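Local coordinates for IMC sub-compartment protein ISP3 (Toxoplasma gondii, PDB 4CHJ) that belongs to the inner membrane complex of the parasite, adopts a pleckstrin homology fold and probably serves in daughter-cell formation during replication, at residues D36-M39 with N40-A44; V50-P53 with D54-I58; F128-I131 with T132-Q135; D142-I145 with K146-Q149. All coordinates share one frame; numbering follows the deposited sequence.

Contact 1: residues D36-M39 with N40-A44; sequences DNWM and NRYEA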
loop_
_atom_site.group_PDB
_atom_site.type_symbol
_atom_site.label_atom_id
_atom_site.label_comp_id
_atom_site.label_asym_id
_atom_site.label_seq_id
_atom_site.Cartn_x
_atom_site.Cartn_y
_atom_site.Cartn_z
ATOM N N ASP A 36 13.201 -3.330 6.506
ATOM C CA ASP A 36 13.123 -3.981 7.821
ATOM C C ASP A 36 12.592 -3.019 8.876
ATOM O O ASP A 36 11.792 -3.406 9.749
ATOM C CB ASP A 36 14.510 -4.477 8.255
ATOM C CG ASP A 36 14.952 -5.714 7.515
ATOM O OD1 ASP A 36 14.115 -6.364 6.855
ATOM O OD2 ASP A 36 16.155 -6.039 7.605
ATOM N N ASN A 37 13.079 -1.777 8.824
ATOM C CA ASN A 37 12.524 -0.694 9.649
ATOM C C ASN A 37 11.020 -0.419 9.349
ATOM O O ASN A 37 10.174 -0.477 10.239
ATOM C CB ASN A 37 13.324 0.589 9.440
ATOM C CG ASN A 37 12.798 1.741 10.286
ATOM O OD1 ASN A 37 12.761 1.653 11.516
ATOM N ND2 ASN A 37 12.362 2.817 9.628
ATOM N N TRP A 38 10.713 -0.116 8.092
ATOM C CA TRP A 38 9.341 -0.027 7.661
ATOM C C TRP A 38 8.524 -1.185 8.274
ATOM O O TRP A 38 7.550 -0.959 9.018
ATOM C CB TRP A 38 9.263 -0.024 6.129
ATOM C CG TRP A 38 7.895 0.250 5.638
ATOM C CD1 TRP A 38 7.304 1.470 5.494
ATOM C CD2 TRP A 38 6.913 -0.711 5.326
ATOM N NE1 TRP A 38 6.013 1.324 5.091
ATOM C CE2 TRP A 38 5.741 -0.013 4.986
ATOM C CE3 TRP A 38 6.908 -2.106 5.280
ATOM C CZ2 TRP A 38 4.577 -0.663 4.589
ATOM C CZ3 TRP A 38 5.756 -2.748 4.901
ATOM C CH2 TRP A 38 4.599 -2.026 4.560
ATOM N N MET A 39 8.967 -2.413 8.055
ATOM C CA MET A 39 8.186 -3.573 8.463
ATOM C C MET A 39 7.937 -3.612 9.966
ATOM O O MET A 39 6.859 -3.988 10.408
ATOM C CB MET A 39 8.876 -4.857 8.018
ATOM C CG MET A 39 8.026 -6.100 8.196
ATOM S SD MET A 39 6.661 -6.174 7.025
ATOM C CE MET A 39 5.661 -7.448 7.779
ATOM N N ASN A 40 8.937 -3.234 10.749
ATOM C CA ASN A 40 8.820 -3.233 12.208
ATOM C C ASN A 40 7.829 -2.223 12.708
ATOM O O ASN A 40 6.987 -2.538 13.540
ATOM C CB ASN A 40 10.176 -2.950 12.860
ATOM C CG ASN A 40 11.006 -4.207 13.021
ATOM O OD1 ASN A 40 10.493 -5.262 13.438
ATOM N ND2 ASN A 40 12.287 -4.124 12.657
ATOM N N ARG A 41 7.959 -0.993 12.219
ATOM C CA ARG A 41 6.984 0.067 12.501
ATOM C C ARG A 41 5.524 -0.291 12.255
ATOM O O ARG A 41 4.661 -0.059 13.120
ATOM C CB ARG A 41 7.327 1.302 11.706
ATOM C CG ARG A 41 8.470 2.043 12.330
ATOM C CD ARG A 41 8.591 3.430 11.782
ATOM N NE ARG A 41 9.227 3.414 10.473
ATOM C CZ ARG A 41 8.692 3.924 9.371
ATOM N NH1 ARG A 41 7.487 4.490 9.399
ATOM N NH2 ARG A 41 9.384 3.898 8.243
ATOM N N TYR A 42 5.236 -0.848 11.085
ATOM C CA TYR A 42 3.834 -1.078 10.691
ATOM C C TYR A 42 3.268 -2.375 11.254
ATOM O O TYR A 42 2.054 -2.498 11.453
ATOM C CB TYR A 42 3.680 -0.987 9.166
ATOM C CG TYR A 42 3.654 0.470 8.719
ATOM C CD1 TYR A 42 2.502 1.247 8.887
ATOM C CD2 TYR A 42 4.809 1.106 8.262
ATOM C CE1 TYR A 42 2.488 2.594 8.556
ATOM C CE2 TYR A 42 4.800 2.457 7.921
ATOM C CZ TYR A 42 3.636 3.195 8.076
ATOM O OH TYR A 42 3.620 4.524 7.737
ATOM N N GLU A 43 4.148 -3.326 11.563
ATOM C CA GLU A 43 3.760 -4.474 12.386
ATOM C C GLU A 43 3.350 -3.998 13.779
ATOM O O GLU A 43 2.397 -4.521 14.375
ATOM C CB GLU A 43 4.909 -5.484 12.484
ATOM C CG GLU A 43 4.997 -6.421 11.285
ATOM C CD GLU A 43 6.164 -7.406 11.359
ATOM O OE1 GLU A 43 7.188 -7.093 12.017
ATOM O OE2 GLU A 43 6.061 -8.490 10.730
ATOM N N ALA A 44 4.049 -2.975 14.276
ATOM C CA ALA A 44 3.664 -2.306 15.520
ATOM C C ALA A 44 2.388 -1.484 15.339
ATOM O O ALA A 44 1.622 -1.291 16.278
ATOM C CB ALA A 44 4.797 -1.406 16.010
#

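Contact 2: residues V50-P53 with D54-I58; sequences VLFP and DGHRI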
loop_
_atom_site.group_PDB
_atom_site.type_symbol
_atom_site.label_atom_id
_atom_site.label_comp_id
_atom_site.label_asym_id
_atom_site.label_seq_id
_atom_site.Cartn_x
_atom_site.Cartn_y
_atom_site.Cartn_z
ATOM N N VAL A 50 -5.319 7.330 3.876
ATOM C CA VAL A 50 -6.088 6.696 2.823
ATOM C C VAL A 50 -6.708 7.766 1.931
ATOM O O VAL A 50 -7.446 8.623 2.402
ATOM C CB VAL A 50 -7.216 5.835 3.406
ATOM C CG1 VAL A 50 -8.113 5.307 2.299
ATOM C CG2 VAL A 50 -6.639 4.697 4.227
ATOM N N LEU A 51 -6.382 7.715 0.645
ATOM C CA LEU A 51 -6.953 8.618 -0.347
ATOM C C LEU A 51 -8.363 8.217 -0.749
ATOM O O LEU A 51 -8.700 7.038 -0.756
ATOM C CB LEU A 51 -6.066 8.682 -1.588
ATOM C CG LEU A 51 -4.621 9.116 -1.366
ATOM C CD1 LEU A 51 -4.031 9.662 -2.653
ATOM C CD2 LEU A 51 -4.543 10.146 -0.252
ATOM N N PHE A 52 -9.173 9.201 -1.112
ATOM C CA PHE A 52 -10.529 8.937 -1.569
ATOM C C PHE A 52 -10.787 9.614 -2.902
ATOM O O PHE A 52 -10.196 10.638 -3.212
ATOM C CB PHE A 52 -11.551 9.377 -0.523
ATOM C CG PHE A 52 -11.476 8.594 0.748
ATOM C CD1 PHE A 52 -12.005 7.323 0.821
ATOM C CD2 PHE A 52 -10.855 9.119 1.862
ATOM C CE1 PHE A 52 -11.930 6.593 1.986
ATOM C CE2 PHE A 52 -10.776 8.396 3.031
ATOM C CZ PHE A 52 -11.314 7.129 3.093
ATOM N N PRO A 53 -11.753 9.092 -3.644
ATOM C CA PRO A 53 -12.043 9.565 -5.000
ATOM C C PRO A 53 -12.436 11.040 -5.043
ATOM O O PRO A 53 -12.060 11.724 -5.987
ATOM C CB PRO A 53 -13.217 8.685 -5.427
ATOM C CG PRO A 53 -13.053 7.438 -4.634
ATOM C CD PRO A 53 -12.516 7.880 -3.307
ATOM N N ASP A 54 -13.174 11.519 -4.049
ATOM C CA ASP A 54 -13.556 12.930 -3.991
ATOM C C ASP A 54 -12.344 13.806 -3.672
ATOM O O ASP A 54 -12.410 15.026 -3.733
ATOM C CB ASP A 54 -14.745 13.188 -3.056
ATOM C CG ASP A 54 -14.411 12.995 -1.595
ATOM O OD1 ASP A 54 -13.230 13.105 -1.217
ATOM O OD2 ASP A 54 -15.347 12.737 -0.817
ATOM N N GLY A 55 -11.244 13.153 -3.321
ATOM C CA GLY A 55 -9.969 13.812 -3.118
ATOM C C GLY A 55 -9.607 14.207 -1.707
ATOM O O GLY A 55 -8.527 14.730 -1.474
ATOM N N HIS A 56 -10.499 13.955 -0.763
ATOM C CA HIS A 56 -10.150 14.071 0.643
ATOM C C HIS A 56 -9.439 12.810 1.147
ATOM O O HIS A 56 -9.508 11.757 0.525
ATOM C CB HIS A 56 -11.363 14.447 1.498
ATOM C CG HIS A 56 -12.103 13.278 2.063
ATOM N ND1 HIS A 56 -13.088 12.615 1.366
ATOM C CD2 HIS A 56 -12.016 12.664 3.264
ATOM C CE1 HIS A 56 -13.569 11.638 2.110
ATOM N NE2 HIS A 56 -12.936 11.647 3.267
ATOM N N ARG A 57 -8.745 12.943 2.269
ATOM C CA ARG A 57 -8.027 11.866 2.891
ATOM C C ARG A 57 -8.422 11.742 4.332
ATOM O O ARG A 57 -9.011 12.656 4.903
ATOM C CB ARG A 57 -6.549 12.146 2.830
ATOM C CG ARG A 57 -6.023 12.175 1.425
ATOM C CD ARG A 57 -4.688 12.876 1.381
ATOM N NE ARG A 57 -4.862 14.319 1.387
ATOM C CZ ARG A 57 -4.273 15.158 2.235
ATOM N NH1 ARG A 57 -3.426 14.724 3.165
ATOM N NH2 ARG A 57 -4.521 16.439 2.121
ATOM N N ILE A 58 -8.087 10.600 4.913
ATOM C CA ILE A 58 -8.168 10.409 6.338
ATOM C C ILE A 58 -6.856 9.825 6.828
ATOM O O ILE A 58 -6.362 8.839 6.252
ATOM C CB ILE A 58 -9.285 9.423 6.690
ATOM C CG1 ILE A 58 -10.636 9.982 6.275
ATOM C CG2 ILE A 58 -9.282 9.136 8.181
ATOM C CD1 ILE A 58 -11.717 8.925 6.127
#

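Contact 3: residues F128-I131 with T132-Q135; sequences FKDI and TDAQ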
loop_
_atom_site.group_PDB
_atom_site.type_symbol
_atom_site.label_atom_id
_atom_site.label_comp_id
_atom_site.label_asym_id
_atom_site.label_seq_id
_atom_site.Cartn_x
_atom_site.Cartn_y
_atom_site.Cartn_z
ATOM N N PHE A 128 2.003 7.613 1.982
ATOM C CA PHE A 128 2.946 7.374 3.088
ATOM C C PHE A 128 3.773 8.600 3.333
ATOM O O PHE A 128 3.797 9.525 2.500
ATOM C CB PHE A 128 3.853 6.173 2.795
ATOM C CG PHE A 128 3.137 4.862 2.863
ATOM C CD1 PHE A 128 2.461 4.376 1.749
ATOM C CD2 PHE A 128 2.999 4.202 4.079
ATOM C CE1 PHE A 128 1.734 3.218 1.831
ATOM C CE2 PHE A 128 2.276 3.037 4.161
ATOM C CZ PHE A 128 1.625 2.556 3.042
ATOM N N LYS A 129 4.449 8.620 4.486
ATOM C CA LYS A 129 4.996 9.860 5.020
ATOM C C LYS A 129 6.208 10.296 4.179
ATOM O O LYS A 129 6.511 11.479 4.097
ATOM C CB LYS A 129 5.348 9.699 6.502
ATOM C CG LYS A 129 5.859 10.975 7.149
ATOM C CD LYS A 129 6.162 10.814 8.643
ATOM C CE LYS A 129 6.695 12.112 9.241
ATOM N NZ LYS A 129 6.992 11.960 10.702
ATOM N N ASP A 130 6.834 9.339 3.491
ATOM C CA ASP A 130 7.915 9.629 2.545
ATOM C C ASP A 130 8.012 8.539 1.461
ATOM O O ASP A 130 7.323 7.520 1.532
ATOM C CB ASP A 130 9.256 9.738 3.296
ATOM C CG ASP A 130 9.650 8.439 3.993
ATOM O OD1 ASP A 130 9.278 7.360 3.509
ATOM O OD2 ASP A 130 10.324 8.498 5.029
ATOM N N ILE A 131 8.920 8.738 0.510
ATOM C CA ILE A 131 8.997 7.916 -0.693
ATOM C C ILE A 131 9.435 6.515 -0.346
ATOM O O ILE A 131 8.928 5.524 -0.884
ATOM C CB ILE A 131 10.007 8.495 -1.693
ATOM C CG1 ILE A 131 9.629 9.936 -2.034
ATOM C CG2 ILE A 131 10.033 7.648 -2.955
ATOM C CD1 ILE A 131 10.342 10.523 -3.244
ATOM N N THR A 132 10.415 6.463 0.538
ATOM C CA THR A 132 11.000 5.242 1.004
ATOM C C THR A 132 9.954 4.304 1.573
ATOM O O THR A 132 9.916 3.111 1.238
ATOM C CB THR A 132 12.020 5.581 2.107
ATOM O OG1 THR A 132 13.164 6.203 1.500
ATOM C CG2 THR A 132 12.431 4.322 2.921
ATOM N N ASP A 133 9.159 4.831 2.491
ATOM C CA ASP A 133 8.036 4.101 3.065
ATOM C C ASP A 133 7.059 3.596 2.005
ATOM O O ASP A 133 6.573 2.465 2.081
ATOM C CB ASP A 133 7.308 4.981 4.069
ATOM C CG ASP A 133 7.972 4.966 5.430
ATOM O OD1 ASP A 133 9.026 4.296 5.571
ATOM O OD2 ASP A 133 7.421 5.565 6.373
ATOM N N ALA A 134 6.811 4.422 0.996
ATOM C CA ALA A 134 5.858 4.075 -0.052
ATOM C C ALA A 134 6.432 2.919 -0.834
ATOM O O ALA A 134 5.750 1.949 -1.119
ATOM C CB ALA A 134 5.621 5.265 -0.962
ATOM N N GLN A 135 7.722 3.005 -1.116
ATOM C CA GLN A 135 8.401 1.980 -1.886
ATOM C C GLN A 135 8.544 0.676 -1.107
ATOM O O GLN A 135 8.503 -0.399 -1.701
ATOM C CB GLN A 135 9.752 2.497 -2.362
ATOM C CG GLN A 135 9.616 3.746 -3.218
ATOM C CD GLN A 135 10.865 4.079 -4.001
ATOM O OE1 GLN A 135 11.975 3.707 -3.620
ATOM N NE2 GLN A 135 10.693 4.828 -5.081
#

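Contact 4: residues D142-I145 with K146-Q149; sequences DDEI and KKNQ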
loop_
_atom_site.group_PDB
_atom_site.type_symbol
_atom_site.label_atom_id
_atom_site.label_comp_id
_atom_site.label_asym_id
_atom_site.label_seq_id
_atom_site.Cartn_x
_atom_site.Cartn_y
_atom_site.Cartn_z
ATOM N N ASP A 142 4.090 -6.579 -3.104
ATOM C CA ASP A 142 4.572 -7.438 -4.167
ATOM C C ASP A 142 4.773 -8.858 -3.666
ATOM O O ASP A 142 4.428 -9.814 -4.350
ATOM C CB ASP A 142 5.891 -6.903 -4.712
ATOM C CG ASP A 142 5.853 -6.679 -6.201
ATOM O OD1 ASP A 142 5.678 -7.665 -6.946
ATOM O OD2 ASP A 142 6.001 -5.516 -6.630
ATOM N N ASP A 143 5.326 -8.995 -2.468
ATOM C CA ASP A 143 5.545 -10.310 -1.887
ATOM C C ASP A 143 4.235 -11.042 -1.641
ATOM O O ASP A 143 4.126 -12.234 -1.903
ATOM C CB ASP A 143 6.323 -10.192 -0.579
ATOM C CG ASP A 143 7.721 -9.668 -0.782
ATOM O OD1 ASP A 143 8.270 -9.851 -1.884
ATOM O OD2 ASP A 143 8.274 -9.069 0.160
ATOM N N GLU A 144 3.243 -10.316 -1.143
ATOM C CA GLU A 144 1.946 -10.905 -0.820
ATOM C C GLU A 144 1.254 -11.382 -2.066
ATOM O O GLU A 144 0.678 -12.451 -2.089
ATOM C CB GLU A 144 1.076 -9.884 -0.115
ATOM C CG GLU A 144 1.635 -9.490 1.233
ATOM C CD GLU A 144 1.852 -10.696 2.143
ATOM O OE1 GLU A 144 1.097 -11.693 1.995
ATOM O OE2 GLU A 144 2.771 -10.644 3.010
ATOM N N ILE A 145 1.379 -10.601 -3.123
ATOM C CA ILE A 145 0.766 -10.914 -4.406
ATOM C C ILE A 145 1.368 -12.168 -5.047
ATOM O O ILE A 145 0.647 -13.008 -5.571
ATOM C CB ILE A 145 0.928 -9.731 -5.366
ATOM C CG1 ILE A 145 0.006 -8.600 -4.929
ATOM C CG2 ILE A 145 0.635 -10.149 -6.806
ATOM C CD1 ILE A 145 0.315 -7.284 -5.590
ATOM N N LYS A 146 2.694 -12.264 -5.019
ATOM C CA LYS A 146 3.395 -13.444 -5.500
ATOM C C LYS A 146 2.945 -14.674 -4.727
ATOM O O LYS A 146 2.536 -15.669 -5.325
ATOM C CB LYS A 146 4.906 -13.251 -5.374
ATOM C CG LYS A 146 5.499 -12.385 -6.481
ATOM C CD LYS A 146 6.765 -11.634 -6.049
ATOM C CE LYS A 146 8.013 -12.521 -6.073
ATOM N NZ LYS A 146 9.263 -11.751 -6.347
ATOM N N LYS A 147 3.008 -14.591 -3.399
ATOM C CA LYS A 147 2.442 -15.623 -2.523
ATOM C C LYS A 147 1.063 -16.044 -2.986
ATOM O O LYS A 147 0.800 -17.230 -3.180
ATOM C CB LYS A 147 2.304 -15.092 -1.103
ATOM C CG LYS A 147 3.326 -15.624 -0.138
ATOM C CD LYS A 147 2.871 -15.420 1.296
ATOM C CE LYS A 147 3.365 -14.090 1.840
ATOM N NZ LYS A 147 2.513 -13.613 2.966
ATOM N N ASN A 148 0.177 -15.065 -3.138
ATOM C CA ASN A 148 -1.234 -15.310 -3.411
ATOM C C ASN A 148 -1.437 -16.040 -4.722
ATOM O O ASN A 148 -2.288 -16.917 -4.838
ATOM C CB ASN A 148 -2.007 -13.994 -3.431
ATOM C CG ASN A 148 -2.035 -13.316 -2.080
ATOM O OD1 ASN A 148 -1.604 -13.883 -1.081
ATOM N ND2 ASN A 148 -2.545 -12.096 -2.043
ATOM N N GLN A 149 -0.646 -15.660 -5.712
ATOM C CA GLN A 149 -0.636 -16.330 -6.995
ATOM C C GLN A 149 0.012 -17.689 -6.793
ATOM O O GLN A 149 -0.028 -18.552 -7.668
ATOM C CB GLN A 149 0.130 -15.494 -8.014
ATOM C CG GLN A 149 -0.254 -14.023 -7.980
ATOM C CD GLN A 149 0.393 -13.219 -9.089
ATOM O OE1 GLN A 149 -0.268 -12.439 -9.772
ATOM N NE2 GLN A 149 1.693 -13.404 -9.271
#

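Contact 1: residues D36-M39 with N40-A44
The carbonyl oxygen Asn37 O takes the backbone N-H of Arg41 at 3.0 Å, one of four i to i+4 bonds between 36-39 and 40-44 in helix 32-44, which leads into the pleckstrin homology sheet. Asp36 with Asn40, Trp38 with Tyr42 and Met39 with Glu43 supply the other three. The same spacing pairs the aromatic residues. With CG anti to the backbone N of Trp38 (chi1 -172°), the indole leans along the helix toward the next turn, where the Tyr42 ring lies obliquely over it, the planes 36° apart. Tyr42 CD2 sits 3.4 Å above one face of the indole, toward its rim, and Tyr42 CE2 comes within 3.3 Å of Trp38 NE1. Large flat groups suit this buried side, which packs on Ile64 of strand 57-65, while the Tyr42 hydroxyl reaches Thr47 O. Arg41, on a more exposed side, has room for a long charged chain, and its guanidinium bridges two acids, Asp133 through NH2 and Asp46 through NH1. Bent at its second torsion (chi2 71°), Met39 carries its flexible thioether obliquely across Glu43, and the methyl Met39 CE rests 3.2 Å from Glu43 OE2.

Contact 2: residues V50-P53 with D54-I58
Backbone bonds join Val50 to Ile58 across the beta hairpin of strands 46-51 and 57-65, part of the pleckstrin homology sheet. Val50 N gives to Ile58 O at 3.0 Å, and Ile58 N returns a longer bond to Val50 O, an antiparallel hydrogen-bonded pair. The reversal itself is a type I turn from Phe52 to Gly55 followed by a G1 beta bulge: Gly55 N bonds to Phe52 O at 2.7 Å, and a weak bond runs from Phe52 N to His56 O. Pro53 has the phi that its ring favours at the second turn position, and the positive phi of Gly55 (95°) calls for glycine.

Side-chain polar bonds brace the loop. Asp54 holds CG between its backbone N and carbonyl carbon (chi1 69°), which turns OD1 back toward His56. That oxygen, Asp54 OD1, accepts from His56 N at 2.9 Å, an Asx turn, and from His56 ND1 at 2.6 Å. The second bond holds the imidazole at its edge, OD1 lying near the ring plane and using its syn lone pair. Arg57 is salt-bridged to Glu49.

Aromatic and apolar contacts lie where His56 projects. Its imidazole and the Phe52 ring form an offset stack, planes 18° apart, with Phe52 CD2 over the His56 face. Farther round the phenyl ring, Ile58 brings its terminal methyl CD1 to 3.3 Å from Phe52 CE2.

Contact 3: residues F128-I131 with T132-Q135
With CG placed between its backbone N and carbonyl carbon (chi1 62°), Asp130 turns its carboxylate back over the start of the helix, and OD1 meets the N-H of Asp133 at 2.7 Å and 167°. Asp130 O receives Ala134 N at 3.2 Å, and Ile131 O receives Gln135 N, so the regular helical bonding begins at once. Asp130 is thus an N-cap: a short acidic side chain supplies the acceptor that the first turn of a helix lacks, and its negative charge probably interacts favourably with the helix dipole. In the pleckstrin homology fold this is the place where the last strand in the chain, 123-127, gives way to the C-terminal helix. Phe128, just after strand 123-127, sets its ring against the first turn, with Asp133 O over one face toward the rim; its CB touches Asp133 CB at 3.9 Å, and its CD1 lies equally far from Ala134 CA, where a small residue lets the helix come close. The carboxylates of Asp130 and Asp133 stand near each other, OD1 to OD1 3.7 Å, a repulsion that Arg41 probably eases. On the exposed side, Ile131 and Gln135 run side by side, Ile131 CG2 lying 3.6 Å from Gln135 NE2.

Contact 4: residues D142-I145 with K146-Q149
A salt bridge between Glu144 and Lys147, one helical turn apart, leads this local contact in the last turns of the C-terminal helix 131-149. The two long side chains lie alongside each other and point the same way. Glu144 bends at its second torsion (chi2 -56°), which curls the carboxylate toward the next turn, and Lys147 NZ meets Glu144 OE1 at 2.6 Å, on the syn side and 23° out of the carboxylate plane. Pairing suits the acid, which is largely buried against Asn69 and Leu84, while the exposed lysine bends at its third torsion to bring NZ to the carboxylate. Beneath them the backbone keeps its i to i+4 bonds: Lys146 N to Asp142 O at 3.1 Å and Lys147 N to Asp143 O at 3.0 Å. The side chains of Ile145 and Gln149 lie side by side, though the placement of Gln149 is doubtful. Lys146 runs back along the preceding turn, its CD 3.4 Å from Asp142 O. Asn148 gives its ND2 to two carbonyls, Leu84 O and Ile87 O, a task for which a short amide is apt. An i to i+3 acid-lysine salt bridge is a common intrahelical pairing, here in the C-terminal helix of the pleckstrin homology fold.

Overall arrangement
Contacts 1, 3 and 4 are partly buried, while contact 2 lies at the surface. Contacts 1 and 3 touch: the salt bridge of Arg41 with Asp133 joins helix 32-44 to the start of helix 131-149, while Trp38 NE1 and the Tyr42 hydroxyl pack on Asp133 and Phe128. Contact 2 is a hairpin, its centre about 24 Å from that of contact 1, although strand 46-51 directly follows helix 32-44. Contacts 3 and 4 share the C-terminal helix, with centres about 20 Å apart. Contacts 2 and 4 lie on opposite sides of the chain's centre. Chemistry follows place: aromatic packing in contact 1, turn bonds and a ring stack in contact 2, capping in contact 3, and an ion pair in contact 4.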